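Local coordinates for protein luciferase-like enzymeAMP-CoA-ligase (PDB 4W8O) that probably activates carboxylic acids as acyl-adenylates for transfer to coenzyme A, as a luciferase-like AMP/CoA ligase from a nonluminescent mealworm, at residues A[102-113]-A[127-138]; A[76-84]-A[219-227]. All coordinates share one frame; numbering follows the deposited sequence.

Overall arrangement
Both contacts lie in the AMP-binding domain: contact 1 packs two helices against the parallel strands of one mixed sheet, and contact 2 joins that sheet to a second one. Their centres lie about 19 Å apart. Along the chain the order is 76-84, 102-113, 127-138, 219-227, so contact 1 is nested inside the loop that contact 2 closes. Cys76, at the end of strand 72-76, links them: its SG packs against Ser127 CB (3.8 Å) and Pro102 CA. Glu124 spans both as well, one carboxylate oxygen bonding to Ser127 and the other to Thr78. Strand 72-76 is thus shared: Ser127 and Ile131 pack on it, and the loop leaving its end reaches the second sheet.

Contact 1 of 2, residues A[102-113]-A[127-138]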
loop_
_atom_site.group_PDB
_atom_site.type_symbol
_atom_site.label_atom_id
_atom_site.label_comp_id
_atom_site.label_asym_id
_atom_site.label_seq_id
_atom_site.Cartn_x
_atom_site.Cartn_y
_atom_site.Cartn_z
ATOM N N PRO A 102 12.174 -7.344 -4.578
ATOM C CA PRO A 102 13.543 -7.858 -4.642
ATOM C C PRO A 102 13.656 -9.378 -4.454
ATOM O O PRO A 102 14.655 -9.948 -4.851
ATOM C CB PRO A 102 14.252 -7.147 -3.484
ATOM C CG PRO A 102 13.420 -5.965 -3.174
ATOM C CD PRO A 102 12.008 -6.364 -3.489
ATOM N N THR A 103 12.641 -10.017 -3.873
ATOM C CA THR A 103 12.659 -11.466 -3.662
ATOM C C THR A 103 12.142 -12.252 -4.863
ATOM O O THR A 103 12.079 -13.476 -4.808
ATOM C CB THR A 103 11.805 -11.880 -2.449
ATOM O OG1 THR A 103 10.424 -11.660 -2.748
ATOM C CG2 THR A 103 12.195 -11.094 -1.204
ATOM N N LEU A 104 11.749 -11.574 -5.936
ATOM C CA LEU A 104 11.258 -12.287 -7.117
ATOM C C LEU A 104 12.413 -12.800 -7.978
ATOM O O LEU A 104 13.484 -12.195 -8.022
ATOM C CB LEU A 104 10.357 -11.388 -7.951
ATOM C CG LEU A 104 8.985 -11.096 -7.343
ATOM C CD1 LEU A 104 8.380 -9.859 -7.994
ATOM C CD2 LEU A 104 8.047 -12.289 -7.481
ATOM N N SER A 105 12.171 -13.909 -8.669
ATOM C CA SER A 105 13.153 -14.504 -9.563
ATOM C C SER A 105 13.419 -13.608 -10.758
ATOM O O SER A 105 12.645 -12.693 -11.052
ATOM C CB SER A 105 12.655 -15.855 -10.078
ATOM O OG SER A 105 11.594 -15.678 -11.005
ATOM N N VAL A 106 14.508 -13.911 -11.456
ATOM C CA VAL A 106 14.863 -13.228 -12.697
ATOM C C VAL A 106 13.741 -13.355 -13.711
ATOM O O VAL A 106 13.384 -12.373 -14.354
ATOM C CB VAL A 106 16.164 -13.786 -13.320
ATOM C CG1 VAL A 106 16.371 -13.240 -14.726
ATOM C CG2 VAL A 106 17.366 -13.460 -12.443
ATOM N N ARG A 107 13.184 -14.558 -13.869
ATOM C CA ARG A 107 12.128 -14.731 -14.857
ATOM C C ARG A 107 10.884 -13.911 -14.521
ATOM O O ARG A 107 10.240 -13.377 -15.413
ATOM C CB ARG A 107 11.740 -16.191 -15.060
ATOM C CG ARG A 107 11.050 -16.371 -16.406
ATOM C CD ARG A 107 10.472 -17.751 -16.635
ATOM N NE ARG A 107 11.480 -18.766 -16.948
ATOM C CZ ARG A 107 12.064 -19.569 -16.060
ATOM N NH1 ARG A 107 11.763 -19.495 -14.763
ATOM N NH2 ARG A 107 12.966 -20.454 -16.472
ATOM N N ASN A 108 10.542 -13.811 -13.247
ATOM C CA ASN A 108 9.378 -13.020 -12.863
ATOM C C ASN A 108 9.630 -11.531 -13.078
ATOM O O ASN A 108 8.774 -10.823 -13.609
ATOM C CB ASN A 108 8.974 -13.306 -11.417
ATOM C CG ASN A 108 8.395 -14.696 -11.241
ATOM O OD1 ASN A 108 7.752 -15.231 -12.135
ATOM N ND2 ASN A 108 8.620 -15.283 -10.077
ATOM N N ILE A 109 10.816 -11.066 -12.702
ATOM C CA ILE A 109 11.157 -9.652 -12.864
ATOM C C ILE A 109 11.145 -9.283 -14.346
ATOM O O ILE A 109 10.609 -8.232 -14.730
ATOM C CB ILE A 109 12.519 -9.306 -12.231
ATOM C CG1 ILE A 109 12.475 -9.489 -10.705
ATOM C CG2 ILE A 109 12.923 -7.886 -12.578
ATOM C CD1 ILE A 109 11.805 -8.366 -9.936
ATOM N N GLN A 110 11.719 -10.155 -15.174
ATOM C CA GLN A 110 11.713 -9.970 -16.627
ATOM C C GLN A 110 10.325 -9.701 -17.175
ATOM O O GLN A 110 10.133 -8.810 -18.001
ATOM C CB GLN A 110 12.237 -11.209 -17.343
ATOM C CG GLN A 110 13.735 -11.294 -17.425
ATOM C CD GLN A 110 14.191 -12.472 -18.259
ATOM O OE1 GLN A 110 13.505 -12.893 -19.190
ATOM N NE2 GLN A 110 15.357 -13.006 -17.933
ATOM N N HIS A 111 9.373 -10.519 -16.764
ATOM C CA HIS A 111 8.000 -10.333 -17.203
ATOM C C HIS A 111 7.440 -8.978 -16.741
ATOM O O HIS A 111 6.810 -8.270 -17.523
ATOM C CB HIS A 111 7.112 -11.463 -16.700
ATOM C CG HIS A 111 5.661 -11.243 -16.985
ATOM N ND1 HIS A 111 5.160 -11.170 -18.266
ATOM C CD2 HIS A 111 4.606 -11.063 -16.158
ATOM C CE1 HIS A 111 3.856 -10.963 -18.218
ATOM N NE2 HIS A 111 3.494 -10.898 -16.948
ATOM N N LEU A 112 7.678 -8.628 -15.480
ATOM C CA LEU A 112 7.164 -7.379 -14.925
ATOM C C LEU A 112 7.735 -6.177 -15.659
ATOM O O LEU A 112 7.004 -5.258 -16.001
ATOM C CB LEU A 112 7.449 -7.280 -13.421
ATOM C CG LEU A 112 6.831 -8.381 -12.545
ATOM C CD1 LEU A 112 6.934 -8.037 -11.065
ATOM C CD2 LEU A 112 5.385 -8.667 -12.939
ATOM N N LEU A 113 9.038 -6.198 -15.921
ATOM C CA LEU A 113 9.674 -5.131 -16.693
ATOM C C LEU A 113 9.091 -5.025 -18.102
ATOM O O LEU A 113 8.913 -3.921 -18.630
ATOM C CB LEU A 113 11.194 -5.334 -16.756
ATOM C CG LEU A 113 11.979 -5.085 -15.465
ATOM C CD1 LEU A 113 13.431 -5.531 -15.600
ATOM C CD2 LEU A 113 11.909 -3.621 -15.073
ATOM N N SER A 127 20.109 -5.907 -5.155
ATOM C CA SER A 127 19.235 -6.354 -6.228
ATOM C C SER A 127 19.768 -5.908 -7.600
ATOM O O SER A 127 19.096 -6.080 -8.617
ATOM C CB SER A 127 17.818 -5.802 -5.993
ATOM O OG SER A 127 17.246 -6.313 -4.793
ATOM N N LEU A 128 20.974 -5.340 -7.633
ATOM C CA LEU A 128 21.544 -4.835 -8.881
ATOM C C LEU A 128 21.738 -5.933 -9.939
ATOM O O LEU A 128 21.314 -5.762 -11.078
ATOM C CB LEU A 128 22.862 -4.093 -8.613
ATOM C CG LEU A 128 23.642 -3.576 -9.824
ATOM C CD1 LEU A 128 22.767 -2.741 -10.739
ATOM C CD2 LEU A 128 24.854 -2.781 -9.363
ATOM N N LYS A 129 22.353 -7.053 -9.565
ATOM C CA LYS A 129 22.575 -8.165 -10.511
ATOM C C LYS A 129 21.254 -8.737 -11.031
ATOM O O LYS A 129 21.114 -9.040 -12.210
ATOM C CB LYS A 129 23.390 -9.295 -9.872
ATOM C CG LYS A 129 24.901 -9.094 -9.870
ATOM C CD LYS A 129 25.609 -10.428 -9.675
ATOM C CE LYS A 129 27.066 -10.270 -9.260
ATOM N NZ LYS A 129 27.882 -9.544 -10.269
ATOM N N LEU A 130 20.296 -8.902 -10.131
ATOM C CA LEU A 130 18.954 -9.342 -10.496
ATOM C C LEU A 130 18.353 -8.460 -11.599
ATOM O O LEU A 130 17.882 -8.959 -12.620
ATOM C CB LEU A 130 18.063 -9.317 -9.252
ATOM C CG LEU A 130 16.575 -9.627 -9.423
ATOM C CD1 LEU A 130 16.370 -11.065 -9.885
ATOM C CD2 LEU A 130 15.867 -9.367 -8.104
ATOM N N ILE A 131 18.391 -7.149 -11.391
ATOM C CA ILE A 131 17.865 -6.200 -12.367
ATOM C C ILE A 131 18.665 -6.218 -13.680
ATOM O O ILE A 131 18.081 -6.235 -14.755
ATOM C CB ILE A 131 17.830 -4.761 -11.800
ATOM C CG1 ILE A 131 16.853 -4.652 -10.625
ATOM C CG2 ILE A 131 17.439 -3.765 -12.875
ATOM C CD1 ILE A 131 15.458 -5.158 -10.919
ATOM N N GLU A 132 19.991 -6.199 -13.588
ATOM C CA GLU A 132 20.852 -6.280 -14.778
ATOM C C GLU A 132 20.531 -7.526 -15.617
ATOM O O GLU A 132 20.381 -7.446 -16.835
ATOM C CB GLU A 132 22.338 -6.279 -14.373
ATOM C CG GLU A 132 22.870 -4.937 -13.860
ATOM C CD GLU A 132 24.320 -5.003 -13.379
ATOM O OE1 GLU A 132 24.771 -6.069 -12.904
ATOM O OE2 GLU A 132 25.030 -3.983 -13.477
ATOM N N LYS A 133 20.422 -8.674 -14.958
ATOM C CA LYS A 133 20.118 -9.929 -15.650
ATOM C C LYS A 133 18.734 -9.901 -16.285
ATOM O O LYS A 133 18.548 -10.371 -17.411
ATOM C CB LYS A 133 20.210 -11.113 -14.690
ATOM C CG LYS A 133 21.629 -11.473 -14.305
ATOM C CD LYS A 133 21.654 -12.558 -13.242
ATOM C CE LYS A 133 23.076 -12.862 -12.795
ATOM N NZ LYS A 133 23.082 -13.756 -11.604
ATOM N N SER A 134 17.770 -9.346 -15.562
ATOM C CA SER A 134 16.395 -9.303 -16.042
ATOM C C SER A 134 16.278 -8.417 -17.278
ATOM O O SER A 134 15.613 -8.786 -18.247
ATOM C CB SER A 134 15.454 -8.817 -14.938
ATOM O OG SER A 134 15.498 -9.681 -13.802
ATOM N N LEU A 135 16.939 -7.263 -17.251
ATOM C CA LEU A 135 16.928 -6.352 -18.394
ATOM C C LEU A 135 17.595 -6.995 -19.601
ATOM O O LEU A 135 17.105 -6.874 -20.722
ATOM C CB LEU A 135 17.631 -5.034 -18.050
ATOM C CG LEU A 135 16.871 -4.100 -17.111
ATOM C CD1 LEU A 135 17.785 -2.997 -16.605
ATOM C CD2 LEU A 135 15.653 -3.504 -17.798
ATOM N N LYS A 136 18.712 -7.677 -19.369
ATOM C CA LYS A 136 19.400 -8.399 -20.437
ATOM C C LYS A 136 18.464 -9.443 -21.054
ATOM O O LYS A 136 18.289 -9.485 -22.267
ATOM C CB LYS A 136 20.673 -9.049 -19.900
ATOM C CG LYS A 136 21.518 -9.732 -20.955
ATOM C CD LYS A 136 22.821 -10.245 -20.371
ATOM C CE LYS A 136 23.600 -11.040 -21.401
ATOM N NZ LYS A 136 24.945 -11.425 -20.898
ATOM N N GLY A 137 17.829 -10.252 -20.215
ATOM C CA GLY A 137 16.859 -11.237 -20.695
ATOM C C GLY A 137 15.689 -10.622 -21.453
ATOM O O GLY A 137 15.365 -11.051 -22.552
ATOM N N ALA A 138 15.065 -9.598 -20.880
ATOM C CA ALA A 138 13.945 -8.919 -21.538
ATOM C C ALA A 138 14.360 -8.136 -22.791
ATOM O O ALA A 138 13.498 -7.688 -23.543
ATOM C CB ALA A 138 13.240 -7.992 -20.559
HETATM O O HOH W 1 17.265 -9.170 -4.699
#
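The side-chain amide of Gln110 lies flat over the backbone of Gly137 and Ala138. Gly137 CA sits over one face of the amide, 3.6 Å from NE2, and the peptide that follows it runs roughly parallel to the same face. Gln110 OE1 lies 3.9 Å from Gly137 C. The bare CH2 of Gly137 lets the flat group come this close, while Gln110 CG rests on Ser134 O.

Ser134 illustrates how a small polar residue can serve as a knob: it fits into the hole formed by Val106, Ile109, Gln110 and Leu113. Its OG stands beside its own backbone N (chi1 -60°) and donates to Leu130 O over 2.8 Å, arriving above the carbonyl plane, on the face opposite to Ser134 N. Thus satisfied within its helix, OG can press on the aliphatic Ile109 CG2 at 3.4 Å. On one flank Val106 and Leu130 slide past each other in opposite directions, with CG2 of the valine 3.6 Å from CD1 of the leucine. Deeper in, Leu113 and Leu135 cross at about a right angle, and Leu113 CD1 lies 3.7 Å from Leu135 CD2. A water donates to both Pro102 O and Ser127 OG, whose hydroxyl also bonds to Glu124.

The axis of the 106-113 part of helix 106-116 approaches that of helix 128-138 to 8.5 Å and crosses it at -61°. Successive beta-alpha-beta crossovers run from strand 96-99 through helix 106-116 to 120-124, and on through 128-138 to 143-147. Beneath them Ile131 reaches strands 72-76, 120-124 and 143-147, and Leu135 packs on Ile144.

Contact 2 of 2, residues A[76-84]-A[219-227]; sequences CSTNSLDNS and ILHFTTMYW
Asn79 meets the backbone of Thr223 at the junction of the two large beta sheets of the AMP-binding domain of the ANL superfamily, where the loops following strands 72-76 and 218-221 come together. The amide of Asn79 carries the contact. Its ND2 donates to Thr223 O over 2.9 Å; the acceptor lies in the amide plane, whereas the donor stands 49° out of the plane of the carbonyl. ND2 also bonds to a water that in turn donates to Phe222 O. At the other end OD1 accepts from a second water, which donates to Ser77 O as well and accepts from Met225 N. With partners at both ends, the rotation of the amide is fixed.

Around this flat group the neighbours are set crosswise. The Met225 chain runs at about a right angle to both Asn79 and Asn83; its bend at chi2 (-64°) brings CE to 3.8 Å from Asn79 OD1, while CG lies 3.7 Å from Asn83 ND2. Asn79 ND2 lies obliquely to the His221 ring, 3.7 Å from His221 CE1, and the ring's NE2 is tied to Arg244. Thr224 adds a lighter touch, CG2 against Thr78 CA. Thr223 bonds through its hydroxyl to Thr229, one of the residues lining the pocket that holds a polyethylene glycol molecule here, so the junction borders that site.

Within 76-84, Ser80 forms an ST turn, its OG accepting from Asp82 N. Ser80 N donates to Asn83 OD1 over 3.0 Å, nearly straight at 169°.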
loop_
_atom_site.group_PDB
_atom_site.type_symbol
_atom_site.label_atom_id
_atom_site.label_comp_id
_atom_site.label_asym_id
_atom_site.label_seq_id
_atom_site.Cartn_x
_atom_site.Cartn_y
_atom_site.Cartn_z
ATOM N N CYS A 76 13.325 -1.016 -7.279
ATOM C CA CYS A 76 13.581 -2.339 -6.702
ATOM C C CYS A 76 14.466 -2.229 -5.460
ATOM O O CYS A 76 15.701 -2.238 -5.548
ATOM C CB CYS A 76 14.220 -3.268 -7.724
ATOM S SG CYS A 76 14.244 -4.981 -7.154
ATOM N N SER A 77 13.826 -2.126 -4.300
ATOM C CA SER A 77 14.548 -1.923 -3.058
ATOM C C SER A 77 13.701 -2.317 -1.855
ATOM O O SER A 77 12.479 -2.157 -1.869
ATOM C CB SER A 77 14.967 -0.455 -2.933
ATOM O OG SER A 77 15.574 -0.178 -1.681
ATOM N N THR A 78 14.361 -2.847 -0.827
ATOM C CA THR A 78 13.772 -2.951 0.491
ATOM C C THR A 78 13.569 -1.541 1.053
ATOM O O THR A 78 13.989 -0.546 0.452
ATOM C CB THR A 78 14.669 -3.762 1.448
ATOM O OG1 THR A 78 16.017 -3.289 1.366
ATOM C CG2 THR A 78 14.639 -5.239 1.103
ATOM N N ASN A 79 12.906 -1.452 2.195
ATOM C CA ASN A 79 12.631 -0.160 2.813
ATOM C C ASN A 79 13.886 0.441 3.449
ATOM O O ASN A 79 14.670 -0.256 4.106
ATOM C CB ASN A 79 11.511 -0.289 3.850
ATOM C CG ASN A 79 10.153 -0.559 3.217
ATOM O OD1 ASN A 79 9.787 0.049 2.211
ATOM N ND2 ASN A 79 9.388 -1.448 3.821
ATOM N N SER A 80 14.077 1.735 3.222
ATOM C CA SER A 80 15.199 2.488 3.788
ATOM C C SER A 80 14.761 3.940 3.891
ATOM O O SER A 80 13.660 4.277 3.478
ATOM C CB SER A 80 16.436 2.381 2.895
ATOM O OG SER A 80 16.260 3.143 1.704
ATOM N N LEU A 81 15.613 4.805 4.428
ATOM C CA LEU A 81 15.302 6.235 4.436
ATOM C C LEU A 81 15.390 6.872 3.043
ATOM O O LEU A 81 14.982 8.022 2.869
ATOM C CB LEU A 81 16.206 6.987 5.415
ATOM C CG LEU A 81 15.992 6.704 6.904
ATOM C CD1 LEU A 81 17.001 7.516 7.687
ATOM C CD2 LEU A 81 14.582 7.038 7.366
ATOM N N ASP A 82 15.906 6.140 2.052
ATOM C CA ASP A 82 16.047 6.690 0.702
ATOM C C ASP A 82 15.082 6.120 -0.342
ATOM O O ASP A 82 14.836 6.777 -1.359
ATOM C CB ASP A 82 17.479 6.497 0.207
ATOM C CG ASP A 82 18.503 7.245 1.052
ATOM O OD1 ASP A 82 18.140 8.196 1.769
ATOM O OD2 ASP A 82 19.679 6.870 1.006
ATOM N N ASN A 83 14.537 4.922 -0.117
ATOM C CA ASN A 83 13.849 4.225 -1.203
ATOM C C ASN A 83 12.596 4.937 -1.723
ATOM O O ASN A 83 12.285 4.835 -2.909
ATOM C CB ASN A 83 13.538 2.765 -0.848
ATOM C CG ASN A 83 12.348 2.624 0.066
ATOM O OD1 ASN A 83 12.360 3.114 1.187
ATOM N ND2 ASN A 83 11.320 1.920 -0.397
ATOM N N SER A 84 11.899 5.665 -0.855
ATOM C CA SER A 84 10.714 6.411 -1.285
ATOM C C SER A 84 11.023 7.817 -1.848
ATOM O O SER A 84 10.165 8.430 -2.483
ATOM C CB SER A 84 9.682 6.497 -0.147
ATOM O OG SER A 84 10.133 7.342 0.892
ATOM N N ILE A 219 2.983 4.307 12.912
ATOM C CA ILE A 219 2.676 2.979 12.377
ATOM C C ILE A 219 3.927 2.257 11.869
ATOM O O ILE A 219 4.697 2.806 11.089
ATOM C CB ILE A 219 1.585 3.026 11.276
ATOM C CG1 ILE A 219 1.279 1.606 10.768
ATOM C CG2 ILE A 219 1.989 3.933 10.118
ATOM C CD1 ILE A 219 0.026 1.501 9.921
ATOM N N LEU A 220 4.114 1.025 12.343
ATOM C CA LEU A 220 5.218 0.162 11.922
ATOM C C LEU A 220 4.728 -0.810 10.855
ATOM O O LEU A 220 3.611 -1.325 10.940
ATOM C CB LEU A 220 5.777 -0.623 13.119
ATOM C CG LEU A 220 6.847 -1.699 12.879
ATOM C CD1 LEU A 220 8.089 -1.129 12.210
ATOM C CD2 LEU A 220 7.233 -2.365 14.193
ATOM N N HIS A 221 5.557 -1.057 9.844
ATOM C CA HIS A 221 5.277 -2.136 8.911
ATOM C C HIS A 221 6.562 -2.735 8.374
ATOM O O HIS A 221 7.640 -2.158 8.509
ATOM C CB HIS A 221 4.395 -1.638 7.771
ATOM C CG HIS A 221 5.120 -0.783 6.788
ATOM N ND1 HIS A 221 5.451 -1.221 5.525
ATOM C CD2 HIS A 221 5.608 0.472 6.893
ATOM C CE1 HIS A 221 6.101 -0.264 4.888
ATOM N NE2 HIS A 221 6.212 0.771 5.699
ATOM N N PHE A 222 6.428 -3.902 7.767
ATOM C CA PHE A 222 7.565 -4.646 7.236
ATOM C C PHE A 222 7.503 -4.815 5.726
ATOM O O PHE A 222 8.529 -5.068 5.102
ATOM C CB PHE A 222 7.623 -6.025 7.900
ATOM C CG PHE A 222 7.673 -5.962 9.403
ATOM C CD1 PHE A 222 8.873 -5.744 10.061
ATOM C CD2 PHE A 222 6.521 -6.093 10.156
ATOM C CE1 PHE A 222 8.924 -5.662 11.441
ATOM C CE2 PHE A 222 6.565 -6.013 11.540
ATOM C CZ PHE A 222 7.769 -5.794 12.180
ATOM N N THR A 223 6.308 -4.707 5.149
ATOM C CA THR A 223 6.104 -4.921 3.721
ATOM C C THR A 223 6.829 -3.874 2.901
ATOM O O THR A 223 6.864 -2.704 3.265
ATOM C CB THR A 223 4.609 -4.842 3.326
ATOM O OG1 THR A 223 3.992 -3.714 3.973
ATOM C CG2 THR A 223 3.877 -6.128 3.707
ATOM N N THR A 224 7.374 -4.306 1.774
ATOM C CA THR A 224 8.038 -3.417 0.827
ATOM C C THR A 224 6.996 -2.682 0.001
ATOM O O THR A 224 5.802 -2.998 0.076
ATOM C CB THR A 224 8.952 -4.209 -0.118
ATOM O OG1 THR A 224 8.175 -5.187 -0.817
ATOM C CG2 THR A 224 10.065 -4.900 0.668
ATOM N N MET A 225 7.456 -1.718 -0.796
ATOM C CA MET A 225 6.566 -0.861 -1.591
ATOM C C MET A 225 5.995 -1.577 -2.812
ATOM O O MET A 225 5.131 -1.052 -3.503
ATOM C CB MET A 225 7.292 0.423 -2.008
ATOM C CG MET A 225 7.684 1.326 -0.843
ATOM S SD MET A 225 6.261 1.974 0.056
ATOM C CE MET A 225 7.057 2.584 1.544
ATOM N N TYR A 226 6.487 -2.782 -3.080
ATOM C CA TYR A 226 5.861 -3.691 -4.030
ATOM C C TYR A 226 4.390 -3.941 -3.682
ATOM O O TYR A 226 3.539 -4.029 -4.564
ATOM C CB TYR A 226 6.612 -5.012 -4.003
ATOM C CG TYR A 226 6.008 -6.119 -4.824
ATOM C CD1 TYR A 226 6.099 -6.110 -6.210
ATOM C CD2 TYR A 226 5.371 -7.199 -4.212
ATOM C CE1 TYR A 226 5.557 -7.135 -6.970
ATOM C CE2 TYR A 226 4.840 -8.239 -4.963
ATOM C CZ TYR A 226 4.935 -8.200 -6.342
ATOM O OH TYR A 226 4.413 -9.218 -7.100
ATOM N N TRP A 227 4.110 -4.063 -2.391
ATOM C CA TRP A 227 2.775 -4.399 -1.917
ATOM C C TRP A 227 1.929 -3.147 -1.757
ATOM O O TRP A 227 2.418 -2.100 -1.328
ATOM C CB TRP A 227 2.862 -5.158 -0.587
ATOM C CG TRP A 227 3.637 -6.453 -0.707
ATOM C CD1 TRP A 227 4.935 -6.673 -0.330
ATOM C CD2 TRP A 227 3.166 -7.687 -1.263
ATOM N NE1 TRP A 227 5.295 -7.971 -0.607
ATOM C CE2 TRP A 227 4.231 -8.616 -1.178
ATOM C CE3 TRP A 227 1.944 -8.101 -1.817
ATOM C CZ2 TRP A 227 4.118 -9.930 -1.631
ATOM C CZ3 TRP A 227 1.826 -9.416 -2.263
ATOM C CH2 TRP A 227 2.913 -10.316 -2.167
HETATM O O HOH W 2 10.267 -1.172 -0.419
HETATM O O HOH W 3 10.598 -3.310 5.566
#